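Local coordinates for thymine dioxygenase (Neurospora crassa, PDB 5C3Q), which probably hydroxylates the methyl group of thymine as an iron- and 2-oxoglutarate-dependent dioxygenase, at residues V14-D19 against G46-K51; G220-L225 against V252-G257; L161-M166 against Y179-V184. All coordinates share one frame; numbering follows the deposited sequence.

Interaction 1 of 3, residues V14-D19 against G46-K51; sequences VIPLID and GFIYLK
Three backbone hydrogen bonds join 14-19 to 46-51. Tyr49 N donates to Pro16 O at 2.9 Å, an almost straight bond (N-H...O angle 174°) that arrives nearly along the C=O axis. Ile18 N then donates to Tyr49 O at 2.8 Å, so the residues flanking Leu17 grip both backbone polar groups of Tyr49. Lys51 N continues the ladder to Ile18 O, approaching in the carbonyl plane. A CA-H...O contact from Leu50 CA reaches the same Ile18 O at 3.3 Å.

This is the ladder of a parallel pair, with Leu17 opposite Tyr49, Ile18 opposite Leu50 and Asp19 opposite Lys51. The chain between the strands is mostly helical, including helix 28-44, so the unit is a beta-alpha-beta crossover. Ile18 and Ile48 both pack on that helix.

Apolar contacts lie on both faces. On the face of Leu17, Tyr49 and Lys51, Leu17 CG is anti to the backbone N (chi1 175°). This brings CD1 to Tyr49 CB at 3.8 Å and to Lys51 CD at 3.9 Å. The two side chains of Leu17 and Lys51 cross at about a right angle. On the face of Ile18 and Leu50, the side chains run side by side, and Leu50 CD2 lies against Ile18 CB. Near the start of the strands, Ile15 CG2 meets Tyr49 CD1 at 3.6 Å, while Ile15 CD1 reaches Phe47 CB. The Phe47 ring meets the metal ligand His273 edge-to-face. Pro16 CG rests on Ile48 CG2 at 3.7 Å.

The polar tips turn elsewhere. Tyr49 OH bonds to Thr246 O. Asp19, just before the turn into a helix, bonds through OD1 to Ser21 OG, and its carboxylate stays apart from Lys51 NZ.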
loop_
_atom_site.group_PDB
_atom_site.type_symbol
_atom_site.label_atom_id
_atom_site.label_comp_id
_atom_site.label_asym_id
_atom_site.label_seq_id
_atom_site.Cartn_x
_atom_site.Cartn_y
_atom_site.Cartn_z
ATOM N N VAL A 14 -4.778 -17.641 3.901
ATOM C CA VAL A 14 -5.843 -17.245 4.820
ATOM C C VAL A 14 -5.581 -15.817 5.297
ATOM O O VAL A 14 -4.625 -15.565 6.029
ATOM C CB VAL A 14 -5.946 -18.221 6.012
ATOM C CG1 VAL A 14 -7.037 -17.789 6.987
ATOM C CG2 VAL A 14 -6.236 -19.626 5.505
ATOM N N ILE A 15 -6.413 -14.879 4.849
ATOM C CA ILE A 15 -6.302 -13.488 5.278
ATOM C C ILE A 15 -7.452 -13.220 6.241
ATOM O O ILE A 15 -8.613 -13.227 5.825
ATOM C CB ILE A 15 -6.366 -12.514 4.085
ATOM C CG1 ILE A 15 -5.232 -12.822 3.098
ATOM C CG2 ILE A 15 -6.294 -11.074 4.573
ATOM C CD1 ILE A 15 -5.289 -12.042 1.797
ATOM N N PRO A 16 -7.139 -12.996 7.531
ATOM C CA PRO A 16 -8.197 -12.822 8.521
ATOM C C PRO A 16 -8.898 -11.479 8.396
ATOM O O PRO A 16 -8.301 -10.504 7.920
ATOM C CB PRO A 16 -7.445 -12.884 9.850
ATOM C CG PRO A 16 -6.101 -12.341 9.525
ATOM C CD PRO A 16 -5.804 -12.819 8.130
ATOM N N LEU A 17 -10.158 -11.459 8.814
ATOM C CA LEU A 17 -10.933 -10.243 8.971
ATOM C C LEU A 17 -10.950 -9.945 10.456
ATOM O O LEU A 17 -11.380 -10.782 11.244
ATOM C CB LEU A 17 -12.357 -10.455 8.467
ATOM C CG LEU A 17 -13.352 -9.316 8.665
ATOM C CD1 LEU A 17 -12.873 -8.039 7.996
ATOM C CD2 LEU A 17 -14.714 -9.739 8.125
ATOM N N ILE A 18 -10.473 -8.766 10.838
ATOM C CA ILE A 18 -10.317 -8.418 12.247
ATOM C C ILE A 18 -11.037 -7.107 12.543
ATOM O O ILE A 18 -10.930 -6.142 11.784
ATOM C CB ILE A 18 -8.820 -8.334 12.632
ATOM C CG1 ILE A 18 -8.179 -9.719 12.500
ATOM C CG2 ILE A 18 -8.651 -7.824 14.058
ATOM C CD1 ILE A 18 -6.672 -9.726 12.448
ATOM N N ASP A 19 -11.796 -7.100 13.636
ATOM C CA ASP A 19 -12.515 -5.916 14.080
ATOM C C ASP A 19 -11.563 -5.069 14.916
ATOM O O ASP A 19 -11.308 -5.376 16.077
ATOM C CB ASP A 19 -13.744 -6.326 14.903
ATOM C CG ASP A 19 -14.534 -5.140 15.416
ATOM O OD1 ASP A 19 -13.979 -4.024 15.510
ATOM O OD2 ASP A 19 -15.724 -5.326 15.735
ATOM N N GLY A 46 0.841 -12.235 5.641
ATOM C CA GLY A 46 1.418 -10.921 5.373
ATOM C C GLY A 46 0.366 -9.857 5.124
ATOM O O GLY A 46 0.702 -8.686 4.940
ATOM N N PHE A 47 -0.903 -10.274 5.142
ATOM C CA PHE A 47 -2.058 -9.444 4.817
ATOM C C PHE A 47 -3.148 -9.681 5.861
ATOM O O PHE A 47 -3.332 -10.814 6.315
ATOM C CB PHE A 47 -2.629 -9.854 3.453
ATOM C CG PHE A 47 -2.089 -9.068 2.293
ATOM C CD1 PHE A 47 -0.813 -9.313 1.800
ATOM C CD2 PHE A 47 -2.867 -8.109 1.673
ATOM C CE1 PHE A 47 -0.319 -8.590 0.723
ATOM C CE2 PHE A 47 -2.379 -7.382 0.595
ATOM C CZ PHE A 47 -1.105 -7.630 0.118
ATOM N N ILE A 48 -3.858 -8.616 6.240
ATOM C CA ILE A 48 -5.104 -8.724 7.010
ATOM C C ILE A 48 -6.151 -7.748 6.450
ATOM O O ILE A 48 -5.809 -6.827 5.700
ATOM C CB ILE A 48 -4.885 -8.445 8.516
ATOM C CG1 ILE A 48 -4.435 -6.993 8.745
ATOM C CG2 ILE A 48 -3.860 -9.420 9.091
ATOM C CD1 ILE A 48 -4.308 -6.610 10.206
ATOM N N TYR A 49 -7.419 -7.976 6.786
ATOM C CA TYR A 49 -8.473 -6.977 6.576
ATOM C C TYR A 49 -8.873 -6.461 7.948
ATOM O O TYR A 49 -9.086 -7.256 8.871
ATOM C CB TYR A 49 -9.723 -7.580 5.938
ATOM C CG TYR A 49 -9.704 -7.845 4.446
ATOM C CD1 TYR A 49 -8.643 -8.502 3.835
ATOM C CD2 TYR A 49 -10.806 -7.507 3.656
ATOM C CE1 TYR A 49 -8.661 -8.781 2.475
ATOM C CE2 TYR A 49 -10.834 -7.780 2.299
ATOM C CZ TYR A 49 -9.764 -8.417 1.712
ATOM O OH TYR A 49 -9.793 -8.690 0.361
ATOM N N LEU A 50 -8.992 -5.145 8.077
ATOM C CA LEU A 50 -9.518 -4.533 9.287
ATOM C C LEU A 50 -10.869 -3.905 9.016
ATOM O O LEU A 50 -11.048 -3.224 8.008
ATOM C CB LEU A 50 -8.568 -3.460 9.814
ATOM C CG LEU A 50 -7.196 -3.925 10.294
ATOM C CD1 LEU A 50 -6.396 -2.723 10.764
ATOM C CD2 LEU A 50 -7.319 -4.963 11.404
ATOM N N LYS A 51 -11.812 -4.136 9.925
ATOM C CA LYS A 51 -13.104 -3.453 9.923
ATOM C C LYS A 51 -13.219 -2.605 11.189
ATOM O O LYS A 51 -12.439 -2.774 12.131
ATOM C CB LYS A 51 -14.265 -4.457 9.830
ATOM C CG LYS A 51 -14.335 -5.479 10.958
ATOM C CD LYS A 51 -15.325 -6.598 10.656
ATOM C CE LYS A 51 -16.762 -6.196 10.938
ATOM N NZ LYS A 51 -17.707 -7.277 10.533
#

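Interaction 2 of 3, residues G220-L225 against V252-G257; sequences GSITLL and VVVNAG. With AKG (2-oxoglutaric acid), chain F.
The double-stranded beta-helix core of this oxygenase contains this antiparallel pair, strand 222-227 beside strand 251-256. Thr223 with Asn255 and Leu225 with Val253 are hydrogen-bonded pairs. Ile222 with Ala256 and Leu224 with Val254 are non-hydrogen-bonded pairs. Leu225 N donates to Val253 O at 2.7 Å, and Val253 N returns a bond to Leu225 O. In the neighbouring pair Thr223 N reaches Asn255 O at 2.8 Å. Gly257, the N-cap residue of helix 258-263, donates from its N to Ser221 O at 2.9 Å from 58° above the carbonyl plane. Ser221 and Ile222 both face Cys295, forming a classic beta bulge against strand 284-295.

One face of the pair is apolar. Leu224 CD2 lies alongside Val254 CG2 at 3.8 Å, and Ile222 CD1 meets Val254 CG1. Helix 147-173 packs against Ile222 and Leu224.

The other face looks to the active site. Leu225 CG is anti to the backbone N (chi1 -177°), and its CD2 touches O3 of 2-oxoglutarate at 3.3 Å. Thr223 and Asn255 lie side by side and point the same way, with Asn255 OD1 against Thr223 CB at 3.4 Å. Asn255 CG takes the crowded position between N and C (chi1 66°), which sets the amide beside Thr223. Thr223 OG1 and Asn255 ND2 both hydrogen-bond to Asp218 OD2. Asp218 is a nickel ligand here, so the two form a second shell that would fix the turn of its carboxylate and probably stabilise its charged form.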
loop_
_atom_site.group_PDB
_atom_site.type_symbol
_atom_site.label_atom_id
_atom_site.label_comp_id
_atom_site.label_asym_id
_atom_site.label_seq_id
_atom_site.Cartn_x
_atom_site.Cartn_y
_atom_site.Cartn_z
ATOM N N GLY A 220 7.777 -0.550 2.711
ATOM C CA GLY A 220 7.862 0.043 4.054
ATOM C C GLY A 220 7.479 -0.862 5.214
ATOM O O GLY A 220 7.756 -2.065 5.199
ATOM N N SER A 221 6.855 -0.271 6.232
ATOM C CA SER A 221 6.431 -1.014 7.418
ATOM C C SER A 221 5.109 -1.723 7.128
ATOM O O SER A 221 5.046 -2.956 7.127
ATOM C CB SER A 221 6.297 -0.083 8.628
ATOM O OG SER A 221 5.508 1.062 8.317
ATOM N N ILE A 222 4.062 -0.934 6.892
ATOM C CA ILE A 222 2.774 -1.454 6.433
ATOM C C ILE A 222 2.175 -0.555 5.348
ATOM O O ILE A 222 2.590 0.596 5.156
ATOM C CB ILE A 222 1.739 -1.623 7.584
ATOM C CG1 ILE A 222 1.316 -0.270 8.162
ATOM C CG2 ILE A 222 2.283 -2.531 8.686
ATOM C CD1 ILE A 222 0.217 -0.358 9.207
ATOM N N THR A 223 1.194 -1.097 4.638
ATOM C CA THR A 223 0.422 -0.327 3.690
ATOM C C THR A 223 -1.038 -0.453 4.072
ATOM O O THR A 223 -1.510 -1.550 4.375
ATOM C CB THR A 223 0.626 -0.821 2.245
ATOM O OG1 THR A 223 2.006 -0.709 1.893
ATOM C CG2 THR A 223 -0.211 -0.002 1.253
ATOM N N LEU A 224 -1.733 0.681 4.091
ATOM C CA LEU A 224 -3.169 0.706 4.312
ATOM C C LEU A 224 -3.788 0.883 2.941
ATOM O O LEU A 224 -3.630 1.937 2.326
ATOM C CB LEU A 224 -3.558 1.864 5.234
ATOM C CG LEU A 224 -2.778 1.957 6.546
ATOM C CD1 LEU A 224 -3.104 3.249 7.275
ATOM C CD2 LEU A 224 -3.059 0.751 7.427
ATOM N N LEU A 225 -4.461 -0.156 2.456
ATOM C CA LEU A 225 -5.054 -0.142 1.122
ATOM C C LEU A 225 -6.569 -0.060 1.199
ATOM O O LEU A 225 -7.233 -0.987 1.670
ATOM C CB LEU A 225 -4.639 -1.380 0.320
ATOM C CG LEU A 225 -5.188 -1.363 -1.112
ATOM C CD1 LEU A 225 -4.406 -0.397 -1.987
ATOM C CD2 LEU A 225 -5.171 -2.754 -1.712
ATOM N N VAL A 252 -10.367 -2.031 5.425
ATOM C CA VAL A 252 -9.084 -1.625 4.875
ATOM C C VAL A 252 -8.217 -2.872 4.822
ATOM O O VAL A 252 -8.165 -3.649 5.781
ATOM C CB VAL A 252 -8.408 -0.487 5.685
ATOM C CG1 VAL A 252 -8.231 -0.850 7.153
ATOM C CG2 VAL A 252 -7.066 -0.108 5.067
ATOM N N VAL A 253 -7.570 -3.077 3.681
ATOM C CA VAL A 253 -6.645 -4.175 3.523
ATOM C C VAL A 253 -5.287 -3.664 3.991
ATOM O O VAL A 253 -4.808 -2.632 3.515
ATOM C CB VAL A 253 -6.596 -4.664 2.063
ATOM C CG1 VAL A 253 -5.601 -5.800 1.906
ATOM C CG2 VAL A 253 -7.979 -5.113 1.612
ATOM N N VAL A 254 -4.686 -4.375 4.942
ATOM C CA VAL A 254 -3.398 -3.980 5.495
ATOM C C VAL A 254 -2.373 -5.069 5.237
ATOM O O VAL A 254 -2.607 -6.243 5.542
ATOM C CB VAL A 254 -3.475 -3.708 7.009
ATOM C CG1 VAL A 254 -2.156 -3.139 7.510
ATOM C CG2 VAL A 254 -4.616 -2.753 7.334
ATOM N N ASN A 255 -1.243 -4.679 4.660
ATOM C CA ASN A 255 -0.159 -5.620 4.418
ATOM C C ASN A 255 1.182 -5.088 4.887
ATOM O O ASN A 255 1.448 -3.887 4.815
ATOM C CB ASN A 255 -0.091 -5.996 2.937
ATOM C CG ASN A 255 0.290 -4.830 2.051
ATOM O OD1 ASN A 255 -0.534 -3.963 1.769
ATOM N ND2 ASN A 255 1.537 -4.811 1.591
ATOM N N ALA A 256 2.029 -5.992 5.358
ATOM C CA ALA A 256 3.373 -5.632 5.777
ATOM C C ALA A 256 4.247 -5.417 4.549
ATOM O O ALA A 256 4.078 -6.092 3.544
ATOM C CB ALA A 256 3.958 -6.717 6.659
ATOM N N GLY A 257 5.169 -4.462 4.635
ATOM C CA GLY A 257 6.139 -4.218 3.579
ATOM C C GLY A 257 7.500 -4.841 3.867
ATOM O O GLY A 257 7.731 -5.417 4.930
HETATM C C1 AKG F . 0.285 -0.353 -4.744
HETATM O O1 AKG F . 1.397 -0.657 -4.237
HETATM O O2 AKG F . 0.060 0.791 -5.191
HETATM C C2 AKG F . -0.777 -1.368 -4.828
HETATM O O5 AKG F . -0.525 -2.538 -4.548
HETATM C C3 AKG F . -2.171 -0.961 -5.264
HETATM C C4 AKG F . -3.148 -2.126 -5.123
HETATM C C5 AKG F . -4.559 -1.715 -5.470
HETATM O O3 AKG F . -5.495 -2.373 -4.970
HETATM O O4 AKG F . -4.760 -0.754 -6.245
#

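Interaction 3 of 3, residues L161-M166 against Y179-V184; sequences LHIEVM and YFDSFV
Met166 on helix 147-173 packs against Phe180. Its CB meets Phe180 CB at 3.7 Å. CG is anti to the carbonyl carbon and lies 4.4 Å from Val184 CG1. Bends at chi2 (-46°) and chi3 (-68°) fold the chain over the ring. SD lies 5.1 Å from the Phe180 ring centroid, a Met-aromatic contact. CE sits over the ring centre, 3.7 Å from the centroid and 7° off the normal, a CH-pi contact. Tyr179 CD2 covers the opposite face, so the ring is sandwiched.

The contact joins the long helix to the short helix that follows it in the chain and leads into strand 190-200. The Phe180 and Trp263 rings also meet edge-to-face.

Val184 lies beside Met166. Its CG1 approaches His162 CE1 at 3.5 Å, while CG2 slides past Ile163 CG1 at 3.9 Å. Two waters bridge the polar atoms. One lies in the plane of the His162 ring at its edge, bonded to ND1, and donates to Val184 O. The other donates to Ile163 O and to Asp181 OD1, while Asp181 OD2 forms a salt bridge with Arg167 NH2.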
loop_
_atom_site.group_PDB
_atom_site.type_symbol
_atom_site.label_atom_id
_atom_site.label_comp_id
_atom_site.label_asym_id
_atom_site.label_seq_id
_atom_site.Cartn_x
_atom_site.Cartn_y
_atom_site.Cartn_z
ATOM N N LEU A 161 -3.622 5.777 12.330
ATOM C CA LEU A 161 -3.914 4.340 12.223
ATOM C C LEU A 161 -2.640 3.494 12.140
ATOM O O LEU A 161 -2.571 2.407 12.715
ATOM C CB LEU A 161 -4.814 4.058 11.016
ATOM C CG LEU A 161 -5.290 2.616 10.823
ATOM C CD1 LEU A 161 -5.974 2.076 12.070
ATOM C CD2 LEU A 161 -6.226 2.527 9.626
ATOM N N HIS A 162 -1.635 3.988 11.422
ATOM C CA HIS A 162 -0.328 3.328 11.371
ATOM C C HIS A 162 0.215 3.092 12.777
ATOM O O HIS A 162 0.623 1.977 13.119
ATOM C CB HIS A 162 0.667 4.173 10.573
ATOM C CG HIS A 162 2.045 3.589 10.498
ATOM N ND1 HIS A 162 3.179 4.368 10.457
ATOM C CD2 HIS A 162 2.470 2.304 10.450
ATOM C CE1 HIS A 162 4.244 3.590 10.391
ATOM N NE2 HIS A 162 3.842 2.333 10.382
ATOM N N ILE A 163 0.218 4.148 13.582
ATOM C CA ILE A 163 0.717 4.070 14.952
ATOM C C ILE A 163 -0.037 2.992 15.735
ATOM O O ILE A 163 0.580 2.213 16.455
ATOM C CB ILE A 163 0.640 5.446 15.657
ATOM C CG1 ILE A 163 1.687 6.392 15.056
ATOM C CG2 ILE A 163 0.874 5.322 17.162
ATOM C CD1 ILE A 163 1.442 7.861 15.340
ATOM N N GLU A 164 -1.357 2.925 15.561
ATOM C CA GLU A 164 -2.182 1.962 16.302
ATOM C C GLU A 164 -1.969 0.523 15.837
ATOM O O GLU A 164 -1.955 -0.390 16.655
ATOM C CB GLU A 164 -3.673 2.326 16.217
ATOM C CG GLU A 164 -4.043 3.696 16.785
ATOM C CD GLU A 164 -4.032 3.771 18.306
ATOM O OE1 GLU A 164 -3.480 2.864 18.977
ATOM O OE2 GLU A 164 -4.578 4.765 18.845
ATOM N N VAL A 165 -1.807 0.316 14.531
ATOM C CA VAL A 165 -1.527 -1.022 14.005
ATOM C C VAL A 165 -0.179 -1.534 14.516
ATOM O O VAL A 165 -0.063 -2.699 14.883
ATOM C CB VAL A 165 -1.573 -1.082 12.459
ATOM C CG1 VAL A 165 -1.099 -2.442 11.954
ATOM C CG2 VAL A 165 -2.985 -0.822 11.958
ATOM N N MET A 166 0.830 -0.668 14.553
ATOM C CA MET A 166 2.138 -1.053 15.092
ATOM C C MET A 166 2.039 -1.377 16.586
ATOM O O MET A 166 2.692 -2.308 17.061
ATOM C CB MET A 166 3.190 0.031 14.847
ATOM C CG MET A 166 3.517 0.293 13.378
ATOM S SD MET A 166 3.787 -1.159 12.333
ATOM C CE MET A 166 5.322 -1.808 12.983
ATOM N N TYR A 179 6.541 0.293 21.773
ATOM C CA TYR A 179 7.877 0.086 21.215
ATOM C C TYR A 179 8.094 0.820 19.883
ATOM O O TYR A 179 9.148 1.416 19.664
ATOM C CB TYR A 179 8.152 -1.410 21.014
ATOM C CG TYR A 179 9.501 -1.685 20.389
ATOM C CD1 TYR A 179 10.644 -1.797 21.175
ATOM C CD2 TYR A 179 9.640 -1.808 19.008
ATOM C CE1 TYR A 179 11.886 -2.030 20.604
ATOM C CE2 TYR A 179 10.876 -2.041 18.430
ATOM C CZ TYR A 179 11.994 -2.152 19.230
ATOM O OH TYR A 179 13.218 -2.394 18.650
ATOM N N PHE A 180 7.107 0.770 18.994
ATOM C CA PHE A 180 7.272 1.344 17.661
ATOM C C PHE A 180 7.060 2.859 17.583
ATOM O O PHE A 180 7.428 3.473 16.579
ATOM C CB PHE A 180 6.345 0.652 16.664
ATOM C CG PHE A 180 6.676 -0.789 16.441
ATOM C CD1 PHE A 180 7.807 -1.148 15.723
ATOM C CD2 PHE A 180 5.856 -1.789 16.944
ATOM C CE1 PHE A 180 8.118 -2.479 15.509
ATOM C CE2 PHE A 180 6.159 -3.121 16.736
ATOM C CZ PHE A 180 7.292 -3.469 16.017
ATOM N N ASP A 181 6.484 3.461 18.623
ATOM C CA ASP A 181 6.118 4.883 18.582
ATOM C C ASP A 181 7.278 5.777 18.135
ATOM O O ASP A 181 7.109 6.610 17.252
ATOM C CB ASP A 181 5.593 5.362 19.943
ATOM C CG ASP A 181 4.182 4.868 20.244
ATOM O OD1 ASP A 181 3.660 4.004 19.506
ATOM O OD2 ASP A 181 3.589 5.344 21.234
ATOM N N SER A 182 8.449 5.580 18.729
ATOM C CA SER A 182 9.616 6.418 18.443
ATOM C C SER A 182 10.229 6.132 17.068
ATOM O O SER A 182 11.022 6.923 16.569
ATOM C CB SER A 182 10.677 6.241 19.533
ATOM O OG SER A 182 11.321 4.986 19.417
ATOM N N PHE A 183 9.860 5.001 16.469
ATOM C CA PHE A 183 10.316 4.635 15.130
ATOM C C PHE A 183 9.374 5.119 14.022
ATOM O O PHE A 183 9.757 5.124 12.858
ATOM C CB PHE A 183 10.454 3.110 15.010
ATOM C CG PHE A 183 11.640 2.535 15.736
ATOM C CD1 PHE A 183 12.884 2.482 15.126
ATOM C CD2 PHE A 183 11.503 2.002 17.011
ATOM C CE1 PHE A 183 13.976 1.930 15.781
ATOM C CE2 PHE A 183 12.589 1.454 17.673
ATOM C CZ PHE A 183 13.829 1.419 17.057
ATOM N N VAL A 184 8.142 5.489 14.372
ATOM C CA VAL A 184 7.126 5.850 13.369
ATOM C C VAL A 184 6.416 7.196 13.589
ATOM O O VAL A 184 5.564 7.572 12.786
ATOM C CB VAL A 184 6.039 4.749 13.245
ATOM C CG1 VAL A 184 6.669 3.396 12.944
ATOM C CG2 VAL A 184 5.168 4.674 14.496
HETATM O O HOH W 1 4.557 6.747 10.269
HETATM O O HOH W 2 3.308 2.378 17.392
#

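In the fold
Interactions 1 and 2 share one sheet, since strands 47-51 and 251-256 are neighbours in it. Probable hydrogen bonds join them, Ile48 N to Val254 O at 2.8 Å and Leu50 N to Val252 O at 2.9 Å. Interaction 3 packs its long helix on the apolar face of interaction 2, with Ile222 CD1 against Val165 CG1 at 3.7 Å. Leu50 CD1 also touches Val165 CG2 at 4.1 Å, so interactions 1 and 3 meet. Interaction 2 lies nearest the site and touches 2-oxoglutarate. Between nearest atoms, the side chain of Phe47 in interaction 1 is about 6 Å from the nickel, and that of His162 in interaction 3 is about 12 Å from the thymine.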